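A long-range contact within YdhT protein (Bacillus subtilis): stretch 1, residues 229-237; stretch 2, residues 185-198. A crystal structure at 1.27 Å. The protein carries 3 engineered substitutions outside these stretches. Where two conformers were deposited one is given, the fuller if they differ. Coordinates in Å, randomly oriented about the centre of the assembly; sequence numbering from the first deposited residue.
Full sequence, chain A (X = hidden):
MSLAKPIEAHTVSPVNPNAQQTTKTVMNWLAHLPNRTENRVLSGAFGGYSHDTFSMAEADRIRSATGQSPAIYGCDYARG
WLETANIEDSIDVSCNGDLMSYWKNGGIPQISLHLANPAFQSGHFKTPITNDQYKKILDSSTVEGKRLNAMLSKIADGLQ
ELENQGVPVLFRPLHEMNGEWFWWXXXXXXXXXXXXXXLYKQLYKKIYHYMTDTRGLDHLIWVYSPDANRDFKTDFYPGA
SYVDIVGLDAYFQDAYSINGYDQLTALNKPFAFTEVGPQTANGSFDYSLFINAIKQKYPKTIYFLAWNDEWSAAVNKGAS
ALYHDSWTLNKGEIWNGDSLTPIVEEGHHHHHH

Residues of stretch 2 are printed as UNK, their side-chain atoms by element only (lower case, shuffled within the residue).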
# COMPACT_ATOMS: atom_id res chain seq x y z
N ASN A 229 13.95 -1.33 6.39
CA ASN A 229 15.38 -1.12 6.50
C ASN A 229 15.77 0.18 7.17
O ASN A 229 16.91 0.62 7.05
CB ASN A 229 16.04 -1.24 5.11
CG ASN A 229 15.88 -2.63 4.49
OD1 ASN A 229 15.66 -3.62 5.20
ND2 ASN A 229 15.98 -2.70 3.17
N ARG A 230 14.84 0.77 7.92
CA ARG A 230 15.12 1.95 8.72
C ARG A 230 14.47 1.82 10.09
O ARG A 230 13.53 1.03 10.26
CB ARG A 230 14.60 3.21 8.01
CG ARG A 230 15.30 3.53 6.69
CD ARG A 230 16.75 3.94 6.90
NE ARG A 230 17.39 4.39 5.67
CZ ARG A 230 18.00 3.60 4.80
NH1 ARG A 230 18.06 2.28 4.98
NH2 ARG A 230 18.57 4.14 3.72
N ASP A 231 14.97 2.58 11.05
CA ASP A 231 14.45 2.55 12.41
C ASP A 231 13.08 3.22 12.50
O ASP A 231 12.55 3.74 11.51
CB ASP A 231 15.43 3.27 13.35
CG ASP A 231 16.80 2.61 13.41
OD1 ASP A 231 16.92 1.40 13.13
OD2 ASP A 231 17.76 3.33 13.77
N PHE A 232 12.50 3.20 13.70
CA PHE A 232 11.33 3.99 14.05
C PHE A 232 10.06 3.50 13.39
O PHE A 232 9.21 4.30 13.00
CB PHE A 232 11.53 5.49 13.77
CG PHE A 232 12.90 6.00 14.14
CD1 PHE A 232 13.38 5.87 15.44
CD2 PHE A 232 13.71 6.59 13.18
CE1 PHE A 232 14.66 6.33 15.77
CE2 PHE A 232 14.97 7.05 13.50
CZ PHE A 232 15.45 6.92 14.79
N LYS A 233 9.90 2.19 13.27
CA LYS A 233 8.75 1.65 12.55
C LYS A 233 7.43 2.02 13.17
O LYS A 233 6.45 2.17 12.45
CB LYS A 233 8.81 0.12 12.46
CG LYS A 233 9.54 -0.44 11.29
CD LYS A 233 10.90 -0.87 11.70
CE LYS A 233 11.65 -1.57 10.59
NZ LYS A 233 13.07 -1.62 10.97
N THR A 234 7.37 2.13 14.50
CA THR A 234 6.12 2.45 15.18
C THR A 234 5.99 3.90 15.62
O THR A 234 4.89 4.32 15.96
CB THR A 234 5.85 1.55 16.39
OG1 THR A 234 6.85 1.78 17.39
CG2 THR A 234 5.83 0.08 15.99
N ASP A 235 7.08 4.67 15.61
CA ASP A 235 7.02 6.04 16.11
C ASP A 235 6.10 6.91 15.27
O ASP A 235 5.49 7.84 15.78
CB ASP A 235 8.42 6.65 16.20
CG ASP A 235 9.27 6.04 17.31
OD1 ASP A 235 8.73 5.36 18.21
OD2 ASP A 235 10.50 6.26 17.29
N PHE A 236 5.99 6.59 13.98
CA PHE A 236 5.18 7.37 13.06
C PHE A 236 3.70 6.97 13.03
O PHE A 236 2.92 7.56 12.31
CB PHE A 236 5.76 7.25 11.66
CG PHE A 236 7.07 7.96 11.48
CD1 PHE A 236 7.09 9.30 11.14
CD2 PHE A 236 8.27 7.28 11.62
CE1 PHE A 236 8.29 9.97 10.95
CE2 PHE A 236 9.46 7.93 11.44
CZ PHE A 236 9.47 9.28 11.10
N TYR A 237 3.33 5.98 13.83
CA TYR A 237 1.96 5.45 13.77
C TYR A 237 0.99 6.52 14.21
O TYR A 237 1.09 7.03 15.31
CB TYR A 237 1.87 4.27 14.71
CG TYR A 237 0.57 3.53 14.74
CD1 TYR A 237 0.06 2.89 13.61
CD2 TYR A 237 -0.13 3.39 15.94
CE1 TYR A 237 -1.12 2.17 13.66
CE2 TYR A 237 -1.30 2.67 16.01
CZ TYR A 237 -1.78 2.06 14.87
OH TYR A 237 -2.93 1.32 14.95
N UNK A 185 8.93 12.12 4.68
CA UNK A 185 9.61 11.26 5.66
C UNK A 185 10.67 11.98 6.48
O UNK A 185 10.65 13.21 6.63
N UNK A 186 11.59 11.21 7.06
CA UNK A 186 12.72 11.77 7.78
C UNK A 186 13.69 12.45 6.81
O UNK A 186 13.63 12.22 5.61
c UNK A 186 12.53 11.24 10.83
c UNK A 186 13.57 9.00 10.40
c UNK A 186 12.74 10.13 9.80
c UNK A 186 13.45 10.67 8.56
N UNK A 187 14.60 13.25 7.35
CA UNK A 187 15.50 14.03 6.51
C UNK A 187 16.93 13.50 6.48
O UNK A 187 17.69 13.81 5.55
o UNK A 187 15.90 15.65 8.27
c UNK A 187 15.51 15.52 6.90
c UNK A 187 14.11 16.13 6.69
N UNK A 188 17.30 12.75 7.50
CA UNK A 188 18.60 12.11 7.57
C UNK A 188 18.43 10.66 8.00
O UNK A 188 17.55 10.33 8.79
o UNK A 188 20.04 14.03 8.00
c UNK A 188 19.52 12.83 8.56
N UNK A 189 19.31 9.82 7.47
CA UNK A 189 19.34 8.39 7.70
C UNK A 189 19.23 8.03 9.17
O UNK A 189 20.13 8.34 9.96
o UNK A 189 21.74 2.33 7.65
c UNK A 189 21.90 4.55 8.55
c UNK A 189 21.49 3.68 7.55
c UNK A 189 20.67 7.88 7.13
c UNK A 189 21.63 5.92 8.40
c UNK A 189 20.56 5.51 6.31
c UNK A 189 20.83 4.14 6.43
c UNK A 189 20.94 6.41 7.29
N UNK A 190 18.13 7.37 9.53
CA UNK A 190 17.90 6.88 10.91
C UNK A 190 18.06 7.95 11.99
O UNK A 190 18.41 7.65 13.13
c UNK A 190 18.26 4.39 10.58
n UNK A 190 19.15 3.42 10.39
o UNK A 190 17.07 4.28 10.28
c UNK A 190 18.78 5.66 11.22
N UNK A 191 17.77 9.19 11.64
CA UNK A 191 17.91 10.30 12.56
C UNK A 191 16.54 10.64 13.12
O UNK A 191 15.67 11.14 12.41
n UNK A 191 20.07 14.52 11.76
c UNK A 191 18.53 11.50 11.84
o UNK A 191 17.87 14.54 11.35
c UNK A 191 18.71 12.75 12.70
c UNK A 191 18.85 14.02 11.87
N UNK A 192 16.35 10.36 14.41
CA UNK A 192 15.09 10.68 15.06
C UNK A 192 14.95 12.20 15.11
O UNK A 192 15.89 12.91 15.43
n UNK A 192 12.00 8.35 20.07
c UNK A 192 12.11 9.12 18.80
c UNK A 192 15.02 10.08 16.46
c UNK A 192 13.60 9.99 17.01
c UNK A 192 13.55 9.32 18.36
N UNK A 193 13.78 12.68 14.71
CA UNK A 193 13.44 14.09 14.73
C UNK A 193 12.02 14.08 15.27
O UNK A 193 11.08 13.70 14.57
c UNK A 193 13.12 16.12 13.17
o UNK A 193 12.40 16.64 14.03
c UNK A 193 13.54 14.65 13.30
o UNK A 193 13.47 16.74 12.14
N UNK A 194 11.87 14.46 16.53
CA UNK A 194 10.59 14.38 17.21
C UNK A 194 9.54 15.26 16.55
O UNK A 194 8.38 14.86 16.43
c UNK A 194 11.46 13.71 19.48
c UNK A 194 10.75 14.76 18.68
n UNK A 194 12.35 14.13 20.37
o UNK A 194 11.22 12.51 19.30
N UNK A 195 9.95 16.44 16.11
CA UNK A 195 9.04 17.33 15.42
C UNK A 195 8.59 16.74 14.09
O UNK A 195 7.41 16.81 13.75
o UNK A 195 7.26 19.70 16.41
c UNK A 195 7.42 20.03 15.21
c UNK A 195 8.74 19.72 14.50
c UNK A 195 9.65 18.73 15.25
o UNK A 195 6.52 20.62 14.56
N UNK A 196 9.51 16.15 13.33
CA UNK A 196 9.14 15.50 12.06
C UNK A 196 8.14 14.37 12.29
O UNK A 196 7.18 14.23 11.51
c UNK A 196 10.57 16.84 7.65
n UNK A 196 11.06 18.08 7.59
n UNK A 196 10.71 16.02 6.61
c UNK A 196 10.38 15.01 11.30
c UNK A 196 10.08 14.30 9.98
n UNK A 196 9.93 16.47 8.75
c UNK A 196 9.31 15.16 8.98
N UNK A 197 8.35 13.56 13.32
CA UNK A 197 7.43 12.48 13.65
C UNK A 197 6.03 13.04 13.92
O UNK A 197 5.03 12.52 13.41
c UNK A 197 9.21 10.85 14.40
c UNK A 197 6.90 10.75 15.46
c UNK A 197 7.98 11.65 14.84
c UNK A 197 10.08 10.34 15.54
N UNK A 198 5.95 14.12 14.70
CA UNK A 198 4.67 14.76 15.00
C UNK A 198 4.00 15.30 13.74
O UNK A 198 2.78 15.11 13.52
o UNK A 198 3.62 16.53 16.23
c UNK A 198 4.86 15.89 16.00
O HOH W 1 18.79 0.78 9.27

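Position 185 has no side-chain atoms and meets nothing on stretch 1: Gly185. Position 186 carries four carbons forked at the second, pointed at both phenylalanines of stretch 1; it is Leu186, with CG 3.6 Å from Phe236 CZ at that ring's edge and CD1 3.7 Å from Phe232 CD2. Position 187, one carbon bearing an oxygen and a carbon, is Thr187; position 188, one carbon then an oxygen, is Ser188. Both lie out of reach.

Position 189 shows one carbon and a six-carbon ring bearing an oxygen, and a ring carbon sits over a face of the Arg230 guanidinium: Tyr189. Tyr189 CE1 is 3.3 Å from Arg230 CZ, while Arg230 NH1 is held by Asn229 O at 2.9 Å.

Position 190 has two carbons, the second carrying an oxygen and a nitrogen. The oxygen takes the backbone N-H of Asp231 almost in line, at 174°, and the residue is Asn190; OD1 is 2.8 Å from Asp231 N. Its ND2 donates to water 1 at 2.9 Å, and that water donates to Asn229 O, also at 2.9 Å, so both ends of the amide read backbone.

Position 191, three carbons ending in an oxygen and a nitrogen, points away: Gln191. It closes the type II turn from Ser188, its N 3.1 Å from Ser188 O.

Position 192 is four carbons in a row ending in nitrogen; the chain crosses a face of the Phe232 ring and its nitrogen reaches toward Asp235: Lys192. Fully extended, it lays CG over that face and makes a long salt bridge, Lys192 NZ to Asp235 OD2 3.8 Å.

Position 193, two carbons then two oxygens, is Asp193, which caps the helix: OD1 accepts from the N of position 196 at 3.0 Å. Position 194, two carbons with an oxygen and a nitrogen, is Asn194; position 195, three carbons with two oxygens, is Glu195. Neither touches stretch 1.

Position 196 has three carbons, a nitrogen, and a carbon with two more nitrogens: Arg196. Its end leads away from stretch 1, and NH1 donates to Gly185 O at 2.8 Å.

Position 197 has four carbons, forked at the first with one arm two carbons long; one carbon lies over the Phe236 ring face and another near Asp235 O: Ile197. CG1 is 3.9 Å from the Phe236 ring centroid, and CG2 is 3.2 Å from Asp235 O. Position 198, one carbon and an oxygen, points away: Ser198.

The contact combines apolar packing with one direct hydrogen bond. Leu186 touches both phenylalanines, Lys192 and Ile197 each cover a ring face, and the Asn190 amide meets backbone twice, directly at Asp231 N and through a water at Asn229 O.

Stretch 2 (185-198) GLTSYNQKDNERIS
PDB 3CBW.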